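Local coordinates for protein iminosuccinate reductase (Paracoccus denitrificans, PDB 6RQA) that reduces iminosuccinate to L-aspartate with NADH, regenerating the amino group donor for the first step of the beta-hydroxyaspartate cycle, at residues M22-E27 / V335-E340; V46-A51 / V294-D299; K54-P59 / G76-S81; L151-A156 / S187-T192; P252-R257 / A305-F310. One frame throughout, in Å; residues are numbered along the deposited sequence.

Interaction 1: M22-E27 / V335-E340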
# COMPACT_ATOMS: atom_id res chain seq x y z
N MET A 22 -15.55 -5.38 11.71
CA MET A 22 -14.73 -5.81 10.60
C MET A 22 -14.79 -7.32 10.49
O MET A 22 -14.79 -8.03 11.50
CB MET A 22 -13.28 -5.35 10.79
CG MET A 22 -12.28 -5.93 9.82
SD MET A 22 -10.61 -5.74 10.47
CE MET A 22 -9.64 -6.14 9.03
N LEU A 23 -14.87 -7.82 9.26
CA LEU A 23 -14.93 -9.25 9.02
C LEU A 23 -13.53 -9.80 8.74
O LEU A 23 -12.66 -9.10 8.22
CB LEU A 23 -15.86 -9.58 7.85
CG LEU A 23 -17.32 -9.17 8.05
CD1 LEU A 23 -18.12 -9.50 6.81
CD2 LEU A 23 -17.90 -9.85 9.27
N VAL A 24 -13.32 -11.06 9.11
CA VAL A 24 -12.06 -11.76 8.86
C VAL A 24 -12.38 -13.15 8.35
O VAL A 24 -13.17 -13.88 8.96
CB VAL A 24 -11.19 -11.84 10.13
CG1 VAL A 24 -9.93 -12.66 9.84
CG2 VAL A 24 -10.81 -10.45 10.63
N VAL A 25 -11.77 -13.52 7.23
CA VAL A 25 -11.92 -14.85 6.64
C VAL A 25 -10.56 -15.53 6.68
O VAL A 25 -9.64 -15.12 5.95
CB VAL A 25 -12.47 -14.79 5.21
CG1 VAL A 25 -12.71 -16.20 4.68
CG2 VAL A 25 -13.75 -13.97 5.16
N ALA A 26 -10.43 -16.55 7.51
CA ALA A 26 -9.16 -17.26 7.66
C ALA A 26 -8.79 -17.98 6.37
O ALA A 26 -9.64 -18.32 5.54
CB ALA A 26 -9.24 -18.25 8.82
N GLU A 27 -7.48 -18.22 6.22
CA GLU A 27 -6.98 -18.89 5.02
C GLU A 27 -7.55 -20.30 4.89
O GLU A 27 -7.82 -20.76 3.77
CB GLU A 27 -5.45 -18.94 5.05
CG GLU A 27 -4.82 -19.72 3.91
CD GLU A 27 -4.86 -18.98 2.59
OE1 GLU A 27 -5.20 -17.78 2.58
OE2 GLU A 27 -4.54 -19.60 1.55
N VAL A 335 -18.74 -18.61 8.40
CA VAL A 335 -17.33 -18.76 8.75
C VAL A 335 -16.59 -17.43 8.69
O VAL A 335 -15.37 -17.40 8.62
CB VAL A 335 -16.66 -19.82 7.86
CG1 VAL A 335 -17.32 -21.18 8.06
CG2 VAL A 335 -16.72 -19.40 6.40
N ALA A 336 -17.33 -16.32 8.71
CA ALA A 336 -16.74 -14.99 8.69
C ALA A 336 -16.69 -14.45 10.11
O ALA A 336 -17.73 -14.24 10.74
CB ALA A 336 -17.54 -14.05 7.78
N GLN A 337 -15.47 -14.24 10.62
CA GLN A 337 -15.29 -13.78 11.99
C GLN A 337 -15.59 -12.29 12.08
O GLN A 337 -15.01 -11.48 11.35
CB GLN A 337 -13.86 -14.06 12.46
CG GLN A 337 -13.42 -15.50 12.29
CD GLN A 337 -11.99 -15.72 12.74
OE1 GLN A 337 -11.68 -15.60 13.93
NE2 GLN A 337 -11.11 -16.05 11.80
N GLU A 338 -16.50 -11.92 12.99
CA GLU A 338 -16.83 -10.53 13.23
C GLU A 338 -15.89 -9.98 14.30
O GLU A 338 -15.88 -10.47 15.43
CB GLU A 338 -18.29 -10.38 13.67
CG GLU A 338 -19.27 -11.14 12.79
CD GLU A 338 -20.70 -11.03 13.29
OE1 GLU A 338 -21.05 -9.97 13.86
OE2 GLU A 338 -21.47 -12.00 13.13
N VAL A 339 -15.10 -8.97 13.94
CA VAL A 339 -14.09 -8.40 14.82
C VAL A 339 -14.35 -6.90 14.93
O VAL A 339 -14.56 -6.22 13.92
CB VAL A 339 -12.67 -8.67 14.31
CG1 VAL A 339 -11.64 -8.12 15.29
CG2 VAL A 339 -12.46 -10.16 14.10
N GLU A 340 -14.32 -6.38 16.16
CA GLU A 340 -14.51 -4.96 16.39
C GLU A 340 -13.20 -4.22 16.19
O GLU A 340 -12.16 -4.62 16.73
CB GLU A 340 -15.07 -4.71 17.79
CG GLU A 340 -15.38 -3.25 18.08
CD GLU A 340 -15.94 -3.04 19.47
OE1 GLU A 340 -15.96 -4.02 20.26
OE2 GLU A 340 -16.35 -1.91 19.78
O HOH W 1 -12.67 -17.26 9.42
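Gln-337 lies against Val-24, its hydrogen-bonded partner on the neighbouring antiparallel strand. Its CB sits 3.6 Å from Val-24 O. The first torsion (chi1 -53°) puts CG beside the backbone N, and CG also stays near Val-24 O, at 3.7 Å. The chain then runs extended to the amide. NE2 passes Val-24 CG1 and Ala-26 CB, each at 4.1 Å. It gives one hydrogen bond to a water, 3.1 Å from NE2, and another to Glu-340 O of the second subunit. The same water accepts from Ala-26 N and donates to Val-335 O, so it bridges the two segments just past the last strand pair. Here the two ends of the chain meet: strand 337-339 is an outermost strand of the seven-stranded mixed sheet, and strand 22-25 separates it from strand 118-123. Backbone bonds run both ways in the pairs Met-22 with Val-339 and Val-24 with Gln-337. Val-24 CG2 meets Val-339 CG2 at 3.9 Å on the face they share with Met-22. On the other face Leu-23 CD2 lies alongside Glu-338 CG, 4.0 Å away, while Leu-23 also reaches helix 316-333. Val-339 packs in addition on Gln-337 of the second subunit.

Interaction 2: V46-A51 / V294-D299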
# COMPACT_ATOMS: atom_id res chain seq x y z
N VAL A 46 -14.38 -8.76 -13.91
CA VAL A 46 -13.41 -7.70 -13.62
C VAL A 46 -12.68 -7.27 -14.88
O VAL A 46 -12.36 -6.09 -15.06
CB VAL A 46 -12.45 -8.14 -12.51
CG1 VAL A 46 -10.99 -7.97 -12.93
CG2 VAL A 46 -12.72 -7.36 -11.24
N PHE A 47 -12.41 -8.22 -15.79
CA PHE A 47 -11.81 -7.86 -17.07
C PHE A 47 -12.73 -6.95 -17.87
O PHE A 47 -12.27 -6.01 -18.52
CB PHE A 47 -11.47 -9.12 -17.86
CG PHE A 47 -10.10 -9.67 -17.56
CD1 PHE A 47 -8.97 -9.09 -18.10
CD2 PHE A 47 -9.95 -10.79 -16.75
CE1 PHE A 47 -7.72 -9.59 -17.83
CE2 PHE A 47 -8.70 -11.30 -16.48
CZ PHE A 47 -7.58 -10.70 -17.02
N ALA A 48 -14.04 -7.22 -17.83
CA ALA A 48 -14.99 -6.38 -18.55
C ALA A 48 -15.08 -4.99 -17.92
O ALA A 48 -15.18 -3.98 -18.63
CB ALA A 48 -16.36 -7.05 -18.59
N SER A 49 -15.06 -4.92 -16.59
CA SER A 49 -15.14 -3.62 -15.91
C SER A 49 -13.92 -2.76 -16.22
O SER A 49 -14.04 -1.54 -16.37
CB SER A 49 -15.29 -3.82 -14.41
OG SER A 49 -16.47 -4.54 -14.10
N MET A 50 -12.74 -3.38 -16.32
CA MET A 50 -11.54 -2.63 -16.68
C MET A 50 -11.61 -2.12 -18.11
O MET A 50 -11.17 -1.00 -18.39
CB MET A 50 -10.30 -3.50 -16.49
CG MET A 50 -10.02 -3.89 -15.05
SD MET A 50 -8.64 -5.04 -14.92
CE MET A 50 -7.31 -4.05 -15.61
N ALA A 51 -12.16 -2.92 -19.02
CA ALA A 51 -12.29 -2.49 -20.41
C ALA A 51 -13.30 -1.36 -20.54
O ALA A 51 -13.09 -0.41 -21.31
CB ALA A 51 -12.69 -3.66 -21.30
N VAL A 294 -11.98 -7.88 -25.28
CA VAL A 294 -12.60 -9.03 -25.92
C VAL A 294 -13.80 -9.51 -25.11
O VAL A 294 -14.83 -9.91 -25.66
CB VAL A 294 -11.56 -10.15 -26.11
CG1 VAL A 294 -12.18 -11.32 -26.87
CG2 VAL A 294 -10.34 -9.62 -26.84
N VAL A 295 -13.68 -9.47 -23.78
CA VAL A 295 -14.78 -9.91 -22.92
C VAL A 295 -15.96 -8.94 -23.03
O VAL A 295 -17.12 -9.37 -23.07
CB VAL A 295 -14.29 -10.05 -21.47
CG1 VAL A 295 -15.41 -10.57 -20.58
CG2 VAL A 295 -13.08 -10.96 -21.40
N ALA A 296 -15.68 -7.64 -23.08
CA ALA A 296 -16.72 -6.63 -23.16
C ALA A 296 -17.32 -6.49 -24.55
O ALA A 296 -18.20 -5.65 -24.74
CB ALA A 296 -16.18 -5.28 -22.70
N GLY A 297 -16.87 -7.29 -25.52
CA GLY A 297 -17.41 -7.23 -26.86
C GLY A 297 -16.85 -6.14 -27.75
O GLY A 297 -17.26 -6.04 -28.91
N ASP A 298 -15.92 -5.33 -27.25
CA ASP A 298 -15.34 -4.26 -28.05
C ASP A 298 -14.22 -4.74 -28.97
O ASP A 298 -13.91 -4.06 -29.95
CB ASP A 298 -14.81 -3.14 -27.14
CG ASP A 298 -15.91 -2.48 -26.33
OD1 ASP A 298 -16.45 -3.13 -25.42
OD2 ASP A 298 -16.24 -1.31 -26.61
N ASP A 299 -13.62 -5.89 -28.67
CA ASP A 299 -12.54 -6.44 -29.47
C ASP A 299 -12.95 -7.81 -30.00
O ASP A 299 -13.42 -8.65 -29.22
CB ASP A 299 -11.25 -6.56 -28.64
CG ASP A 299 -10.02 -6.84 -29.49
OD1 ASP A 299 -10.03 -7.81 -30.27
OD2 ASP A 299 -9.03 -6.08 -29.36
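Within the helix that turns Phe-47, Ala-48 and Ala-51 to Val-295 and Ala-296, the shortest polar bond is a helix rung, Met-50 N to Val-46 O at 3.0 Å. The next rung, Ala-51 N to Phe-47 O, joins two of the touching residues. No hydrogen bond crosses between the segments. The last turns of helix 36-51 pack against the C-terminal end of helix 291-295, which closes in a Schellman motif. Gly-297 provides the positive phi of that motif (82°), where a side chain would press on the carbonyl O of Ala-296. Helix 36-51 leads into the mixed sheet, and helix 291-295 follows the outermost strand 288-290 of the parallel, NAD-binding sheet. The contact therefore links the two halves of the subunit. Val-295 carries two of the touches. Its CG1 is anti to the backbone N (chi1 -177°) and meets Ala-48 CB at 4.2 Å. Its other branch, CG2, meets Phe-47 CB at 4.3 Å. The Phe-47 ring turns away from Val-295 and packs on Ala-135 and Gln-318. The Phe-47 side chain is about 9 Å from the bound NAD. Val-295 also touches Val-138 and Tyr-142 of helix 125-143. At the far end only methyl groups meet, Ala-51 CB and Ala-296 CB at 4.1 Å.

Interaction 3: K54-P59 / G76-S81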
# COMPACT_ATOMS: atom_id res chain seq x y z
N LYS A 54 -14.87 1.06 -15.77
CA LYS A 54 -15.60 1.11 -14.51
C LYS A 54 -14.77 0.65 -13.33
O LYS A 54 -15.29 0.58 -12.21
CB LYS A 54 -16.88 0.27 -14.60
CG LYS A 54 -18.13 1.06 -14.97
CD LYS A 54 -18.02 1.68 -16.35
CE LYS A 54 -19.28 2.46 -16.71
NZ LYS A 54 -19.18 3.07 -18.06
N ALA A 55 -13.49 0.33 -13.55
CA ALA A 55 -12.60 -0.15 -12.51
C ALA A 55 -11.17 0.06 -12.98
O ALA A 55 -10.90 0.09 -14.18
CB ALA A 55 -12.85 -1.63 -12.20
N TYR A 56 -10.26 0.22 -12.02
CA TYR A 56 -8.86 0.45 -12.35
C TYR A 56 -7.99 0.04 -11.18
O TYR A 56 -8.45 -0.03 -10.03
CB TYR A 56 -8.61 1.91 -12.73
CG TYR A 56 -8.50 2.86 -11.55
CD1 TYR A 56 -9.64 3.29 -10.88
CD2 TYR A 56 -7.27 3.33 -11.12
CE1 TYR A 56 -9.55 4.16 -9.81
CE2 TYR A 56 -7.17 4.20 -10.05
CZ TYR A 56 -8.32 4.61 -9.40
OH TYR A 56 -8.22 5.47 -8.33
N ASN A 57 -6.73 -0.23 -11.48
CA ASN A 57 -5.74 -0.62 -10.48
C ASN A 57 -4.89 0.57 -10.08
O ASN A 57 -4.50 1.38 -10.93
CB ASN A 57 -4.84 -1.74 -11.02
CG ASN A 57 -5.61 -2.96 -11.44
OD1 ASN A 57 -5.98 -3.79 -10.60
ND2 ASN A 57 -5.85 -3.10 -12.74
N PHE A 58 -4.60 0.67 -8.79
CA PHE A 58 -3.73 1.72 -8.29
C PHE A 58 -2.29 1.46 -8.74
O PHE A 58 -1.94 0.34 -9.14
CB PHE A 58 -3.78 1.78 -6.76
CG PHE A 58 -5.14 2.13 -6.21
CD1 PHE A 58 -6.10 2.72 -7.01
CD2 PHE A 58 -5.44 1.87 -4.89
CE1 PHE A 58 -7.34 3.04 -6.51
CE2 PHE A 58 -6.69 2.19 -4.37
CZ PHE A 58 -7.63 2.77 -5.18
N PRO A 59 -1.44 2.49 -8.72
CA PRO A 59 -0.01 2.26 -8.98
C PRO A 59 0.57 1.27 -7.99
O PRO A 59 0.38 1.39 -6.77
CB PRO A 59 0.60 3.66 -8.82
CG PRO A 59 -0.52 4.59 -9.11
CD PRO A 59 -1.76 3.92 -8.59
N GLY A 76 -3.35 -2.05 -4.97
CA GLY A 76 -4.67 -1.53 -4.70
C GLY A 76 -5.50 -1.35 -5.97
O GLY A 76 -5.00 -1.46 -7.09
N GLY A 77 -6.78 -1.07 -5.77
CA GLY A 77 -7.68 -0.88 -6.90
C GLY A 77 -9.06 -0.52 -6.40
O GLY A 77 -9.37 -0.60 -5.21
N PHE A 78 -9.91 -0.12 -7.35
CA PHE A 78 -11.27 0.27 -7.05
C PHE A 78 -12.18 -0.15 -8.20
O PHE A 78 -11.87 0.10 -9.36
CB PHE A 78 -11.38 1.78 -6.82
CG PHE A 78 -12.78 2.28 -6.64
CD1 PHE A 78 -13.63 1.69 -5.72
CD2 PHE A 78 -13.26 3.35 -7.39
CE1 PHE A 78 -14.92 2.15 -5.55
CE2 PHE A 78 -14.55 3.81 -7.23
CZ PHE A 78 -15.38 3.21 -6.31
N ASP A 79 -13.29 -0.80 -7.85
CA ASP A 79 -14.30 -1.24 -8.81
C ASP A 79 -15.57 -0.44 -8.54
O ASP A 79 -16.35 -0.79 -7.65
CB ASP A 79 -14.54 -2.75 -8.70
CG ASP A 79 -15.38 -3.30 -9.84
OD1 ASP A 79 -16.25 -2.58 -10.37
OD2 ASP A 79 -15.17 -4.48 -10.21
N ALA A 80 -15.76 0.64 -9.29
CA ALA A 80 -16.95 1.47 -9.11
C ALA A 80 -18.23 0.74 -9.48
O ALA A 80 -19.30 1.10 -8.98
CB ALA A 80 -16.82 2.75 -9.94
N SER A 81 -18.15 -0.27 -10.35
CA SER A 81 -19.35 -1.01 -10.75
C SER A 81 -19.84 -1.90 -9.61
O SER A 81 -21.04 -1.93 -9.32
CB SER A 81 -19.06 -1.83 -12.00
OG SER A 81 -20.20 -2.56 -12.40
O HOH W 2 -2.47 -1.92 -8.13
O HOH W 3 -1.22 -0.22 -4.93
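Phe-58 lays one ring face over Gly-77, whose CA sits 3.8 Å from the ring centroid and only 4° off the ring normal. This CH-pi contact belongs to a beta hairpin, in which strand 55-64 runs antiparallel to strand 71-79 in the mixed sheet. CG of Phe-58 lies anti to its carbonyl carbon (chi1 -63°), which swings the ring across the glycine backbone. A side chain on Gly-76 would run into that ring. Phe-58 N is bonded to Gly-76 O at 2.8 Å, with the donor above the carbonyl plane. Next along, Tyr-56 and Phe-78 form a hydrogen-bonded pair, with Tyr-56 N to Phe-78 O and Phe-78 N to Tyr-56 O both 3.1 Å. Their side chains share a face, where Tyr-56 CE1 meets Phe-78 CB at 4.2 Å. Further out, Tyr-56 OH is hydrogen-bonded to Glu-63 of the second subunit, and Phe-58 and Phe-78 both pack on Leu-85 of strand 84-92. That strand carries Lys-88, by similarity the proton donor/acceptor, about 7 Å from Gly-76. On the opposite face Asn-57 OD1 accepts from Leu-317 N and Asp-79 OD1 from Ala-82 N. There Asp-79 CG rests 3.8 Å from Ala-55 CB.

Interaction 4: L151-A156 / S187-T192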
# COMPACT_ATOMS: atom_id res chain seq x y z
N LEU A 151 -4.09 -29.56 -24.53
CA LEU A 151 -3.62 -28.50 -23.65
C LEU A 151 -2.15 -28.72 -23.34
O LEU A 151 -1.75 -29.81 -22.93
CB LEU A 151 -4.44 -28.46 -22.36
CG LEU A 151 -3.96 -27.51 -21.27
CD1 LEU A 151 -4.10 -26.06 -21.72
CD2 LEU A 151 -4.72 -27.75 -19.97
N GLY A 152 -1.34 -27.67 -23.53
CA GLY A 152 0.08 -27.76 -23.25
C GLY A 152 0.49 -26.99 -22.01
O GLY A 152 0.27 -25.78 -21.92
N MET A 153 1.09 -27.68 -21.05
CA MET A 153 1.51 -27.09 -19.78
C MET A 153 3.02 -26.92 -19.79
O MET A 153 3.76 -27.91 -19.87
CB MET A 153 1.08 -27.95 -18.60
CG MET A 153 -0.43 -28.08 -18.43
SD MET A 153 -1.22 -26.50 -18.05
CE MET A 153 -0.40 -26.07 -16.52
N ILE A 154 3.48 -25.67 -19.71
CA ILE A 154 4.89 -25.36 -19.57
C ILE A 154 5.11 -24.96 -18.11
O ILE A 154 4.88 -23.81 -17.72
CB ILE A 154 5.34 -24.26 -20.53
CG1 ILE A 154 5.12 -24.71 -21.98
CG2 ILE A 154 6.81 -23.92 -20.30
CD1 ILE A 154 5.62 -23.72 -23.01
N GLY A 155 5.54 -25.92 -17.30
CA GLY A 155 5.77 -25.64 -15.88
C GLY A 155 4.92 -26.57 -15.04
O GLY A 155 3.74 -26.80 -15.30
N ALA A 156 5.55 -27.11 -13.99
CA ALA A 156 4.89 -28.04 -13.08
C ALA A 156 5.02 -27.58 -11.64
O ALA A 156 5.10 -28.41 -10.72
CB ALA A 156 5.46 -29.45 -13.25
N SER A 187 5.23 -35.07 -12.18
CA SER A 187 4.22 -35.89 -11.51
C SER A 187 3.04 -35.05 -11.03
O SER A 187 1.93 -35.57 -10.91
CB SER A 187 4.86 -36.64 -10.34
OG SER A 187 5.50 -35.75 -9.45
N ARG A 188 3.27 -33.77 -10.74
CA ARG A 188 2.18 -32.90 -10.32
C ARG A 188 1.20 -32.66 -11.46
O ARG A 188 -0.01 -32.55 -11.23
CB ARG A 188 2.75 -31.57 -9.81
CG ARG A 188 1.71 -30.61 -9.27
CD ARG A 188 2.36 -29.49 -8.48
NE ARG A 188 1.40 -28.47 -8.07
CZ ARG A 188 0.73 -28.49 -6.92
NH1 ARG A 188 -0.12 -27.52 -6.63
NH2 ARG A 188 0.91 -29.49 -6.07
N LEU A 189 1.69 -32.57 -12.70
CA LEU A 189 0.80 -32.42 -13.84
C LEU A 189 0.03 -33.70 -14.12
O LEU A 189 -1.17 -33.66 -14.42
CB LEU A 189 1.59 -32.00 -15.08
CG LEU A 189 2.34 -30.67 -15.00
CD1 LEU A 189 3.03 -30.36 -16.33
CD2 LEU A 189 1.40 -29.54 -14.61
N ALA A 190 0.70 -34.86 -14.02
CA ALA A 190 0.02 -36.12 -14.28
C ALA A 190 -1.04 -36.42 -13.23
O ALA A 190 -2.13 -36.90 -13.57
CB ALA A 190 1.04 -37.26 -14.35
N ASP A 191 -0.75 -36.13 -11.96
CA ASP A 191 -1.71 -36.39 -10.90
C ASP A 191 -2.99 -35.59 -11.10
O ASP A 191 -4.10 -36.13 -11.03
CB ASP A 191 -1.09 -36.08 -9.54
CG ASP A 191 -0.08 -37.13 -9.10
OD1 ASP A 191 0.10 -38.12 -9.84
OD2 ASP A 191 0.52 -36.96 -8.02
N THR A 192 -2.86 -34.28 -11.36
CA THR A 192 -4.04 -33.46 -11.57
C THR A 192 -4.74 -33.80 -12.88
O THR A 192 -5.97 -33.70 -12.97
CB THR A 192 -3.66 -31.98 -11.54
OG1 THR A 192 -2.67 -31.71 -12.54
CG2 THR A 192 -3.11 -31.61 -10.17
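Met-153 begins the contact, its CB 3.8 Å from Leu-189 CD1. It lies on an inner strand of the Rossmann-type parallel sheet, and strand 150-154 runs here into the glycine-rich loop that passes the bound NAD. Gly-155 follows with a positive phi (122°), where a side chain would press on the carbonyl O of the residue before. Its own carbonyl O faces both branches of Leu-189, 3.8 Å from CD1 and 3.7 Å from CD2. Ala-156 comes last and touches NAD. Its N is hydrogen-bonded to Asn-180 OD1, a residue of the NAD site, and its CB meets Leu-189 CG at 3.8 Å. Leu-189 reaches all three residues because its CG is anti to the carbonyl carbon (chi1 -61°), pointing the fork at the strand end. Ser-160, Met-164 and Phe-200 touch the same leucine. Replacing Leu-189 by an alanine would probably open a gap beneath Gly-155 and Ala-156 and leave the loop beside the NAD less firmly backed. Arg-188 runs extended past the loop, with NH1 hydrogen-bonded to His-158 O. On the way, its CD lies 3.7 Å from Ala-156 O.

Interaction 5: P252-R257 / A305-F310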
# COMPACT_ATOMS: atom_id res chain seq x y z
N PRO A 252 11.16 -13.65 -27.89
CA PRO A 252 10.61 -12.37 -28.35
C PRO A 252 10.17 -12.38 -29.80
O PRO A 252 9.25 -11.63 -30.17
CB PRO A 252 11.77 -11.39 -28.12
CG PRO A 252 12.53 -11.99 -26.98
CD PRO A 252 12.44 -13.48 -27.17
N ALA A 253 10.79 -13.21 -30.65
CA ALA A 253 10.33 -13.34 -32.03
C ALA A 253 8.94 -13.97 -32.09
O ALA A 253 8.11 -13.59 -32.92
CB ALA A 253 11.33 -14.16 -32.84
N LEU A 254 8.68 -14.95 -31.22
CA LEU A 254 7.34 -15.54 -31.13
C LEU A 254 6.33 -14.52 -30.63
O LEU A 254 5.19 -14.47 -31.11
CB LEU A 254 7.37 -16.77 -30.23
CG LEU A 254 6.03 -17.38 -29.82
CD1 LEU A 254 5.29 -17.93 -31.04
CD2 LEU A 254 6.23 -18.46 -28.78
N VAL A 255 6.73 -13.69 -29.66
CA VAL A 255 5.86 -12.64 -29.16
C VAL A 255 5.57 -11.61 -30.25
O VAL A 255 4.48 -11.02 -30.28
CB VAL A 255 6.48 -11.99 -27.91
CG1 VAL A 255 5.56 -10.93 -27.33
CG2 VAL A 255 6.81 -13.05 -26.87
N ALA A 256 6.51 -11.40 -31.17
CA ALA A 256 6.35 -10.35 -32.16
C ALA A 256 5.32 -10.71 -33.22
O ALA A 256 4.66 -9.82 -33.77
CB ALA A 256 7.70 -10.04 -32.82
N ARG A 257 5.15 -12.00 -33.52
CA ARG A 257 4.24 -12.43 -34.58
C ARG A 257 2.87 -12.84 -34.06
O ARG A 257 2.06 -13.37 -34.83
CB ARG A 257 4.87 -13.58 -35.38
CG ARG A 257 4.73 -14.96 -34.76
CD ARG A 257 5.17 -16.03 -35.75
NE ARG A 257 4.39 -17.26 -35.66
CZ ARG A 257 4.78 -18.35 -35.01
NH1 ARG A 257 5.96 -18.38 -34.40
NH2 ARG A 257 4.00 -19.42 -34.98
N ALA A 305 -5.88 -14.72 -36.74
CA ALA A 305 -4.49 -14.85 -36.33
C ALA A 305 -4.16 -16.30 -35.99
O ALA A 305 -5.01 -17.05 -35.50
CB ALA A 305 -4.20 -13.95 -35.13
N GLU A 306 -2.92 -16.69 -36.24
CA GLU A 306 -2.50 -18.06 -35.98
C GLU A 306 -1.99 -18.26 -34.56
O GLU A 306 -2.10 -19.37 -34.03
CB GLU A 306 -1.41 -18.48 -36.98
CG GLU A 306 -0.18 -17.59 -36.98
CD GLU A 306 0.92 -18.13 -37.86
OE1 GLU A 306 0.87 -19.32 -38.22
OE2 GLU A 306 1.85 -17.36 -38.19
N VAL A 307 -1.43 -17.23 -33.93
CA VAL A 307 -0.92 -17.32 -32.57
C VAL A 307 -1.43 -16.13 -31.78
O VAL A 307 -1.23 -14.98 -32.17
CB VAL A 307 0.62 -17.36 -32.54
CG1 VAL A 307 1.11 -17.39 -31.10
CG2 VAL A 307 1.14 -18.57 -33.30
N THR A 308 -2.11 -16.41 -30.67
CA THR A 308 -2.54 -15.39 -29.72
C THR A 308 -1.82 -15.60 -28.40
O THR A 308 -1.55 -16.74 -28.00
CB THR A 308 -4.06 -15.43 -29.50
OG1 THR A 308 -4.45 -16.72 -29.02
CG2 THR A 308 -4.80 -15.13 -30.80
N ILE A 309 -1.52 -14.50 -27.72
CA ILE A 309 -0.82 -14.53 -26.44
C ILE A 309 -1.56 -13.65 -25.46
O ILE A 309 -1.94 -12.52 -25.79
CB ILE A 309 0.65 -14.07 -26.57
CG1 ILE A 309 1.44 -15.04 -27.45
CG2 ILE A 309 1.30 -13.96 -25.21
CD1 ILE A 309 2.89 -14.65 -27.62
N PHE A 310 -1.79 -14.16 -24.25
CA PHE A 310 -2.31 -13.38 -23.14
C PHE A 310 -1.20 -13.20 -22.12
O PHE A 310 -0.73 -14.18 -21.52
CB PHE A 310 -3.52 -14.04 -22.50
CG PHE A 310 -3.91 -13.44 -21.18
CD1 PHE A 310 -4.35 -12.13 -21.10
CD2 PHE A 310 -3.82 -14.18 -20.01
CE1 PHE A 310 -4.70 -11.57 -19.89
CE2 PHE A 310 -4.16 -13.62 -18.79
CZ PHE A 310 -4.61 -12.31 -18.73
O HOH W 4 0.12 -14.63 -35.58
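Arg-257 and Glu-306 both place CG between the backbone N and the carbonyl carbon (chi1 82° and 57°), and these turns bring their charged ends together. Arg-257 NE and Glu-306 OE2 form a long salt bridge of 3.6 Å, with the carboxylate oxygen at the guanidinium edge. The two planes are 68° apart, so the groups do not lie flat in a paired, two-bond fashion. Arg-257 NH2 passes 3.4 Å from Val-307 CG2 and is hydrogen-bonded to Val-231 O. NH1 bonds to Asn-228 OD1, so the guanidinium is gripped from several sides. With an alanine at Arg-257, Glu-306 would probably lose its charge partner and Asn-228 and Val-231 their donors. Strand 307-311 is an inner strand of the parallel Rossmann-type sheet, between strands 235-239 and 259-262. Helix 252-256 packs over one face of it, just before the chain enters strand 259-262. Under the helix, Leu-254 CD1 meets Val-307 CG1 at 4.2 Å. Ile-309 CD1 lies 3.9 Å from Val-255 CA and 4.3 Å from Val-255 CG2. Ile-237 touches Leu-254, Val-307 and Ile-309 from the adjacent strand.

Interactions 1 and 3 pair strands of the same mixed sheet by backbone hydrogen bonds, and both touch the second subunit. Interactions 4 and 5 set helices on the parallel NAD-binding sheet. They are mostly buried and apolar, though interaction 5 adds a salt bridge toward the surface. Interactions 1, 2 and 3 are partly buried. Interaction 2 joins the two halves with apolar side chains and no hydrogen bond between its segments. It touches interaction 3, where Ser-49 O and Lys-54 N are 2.8 Å apart, a probable hydrogen bond. It also touches interaction 5, through Phe-47 CZ and Phe-310 CZ at 3.8 Å. Interaction 4 lies closest to NAD. Interaction 1 lies away from the annotated sites and encloses the other four along the chain.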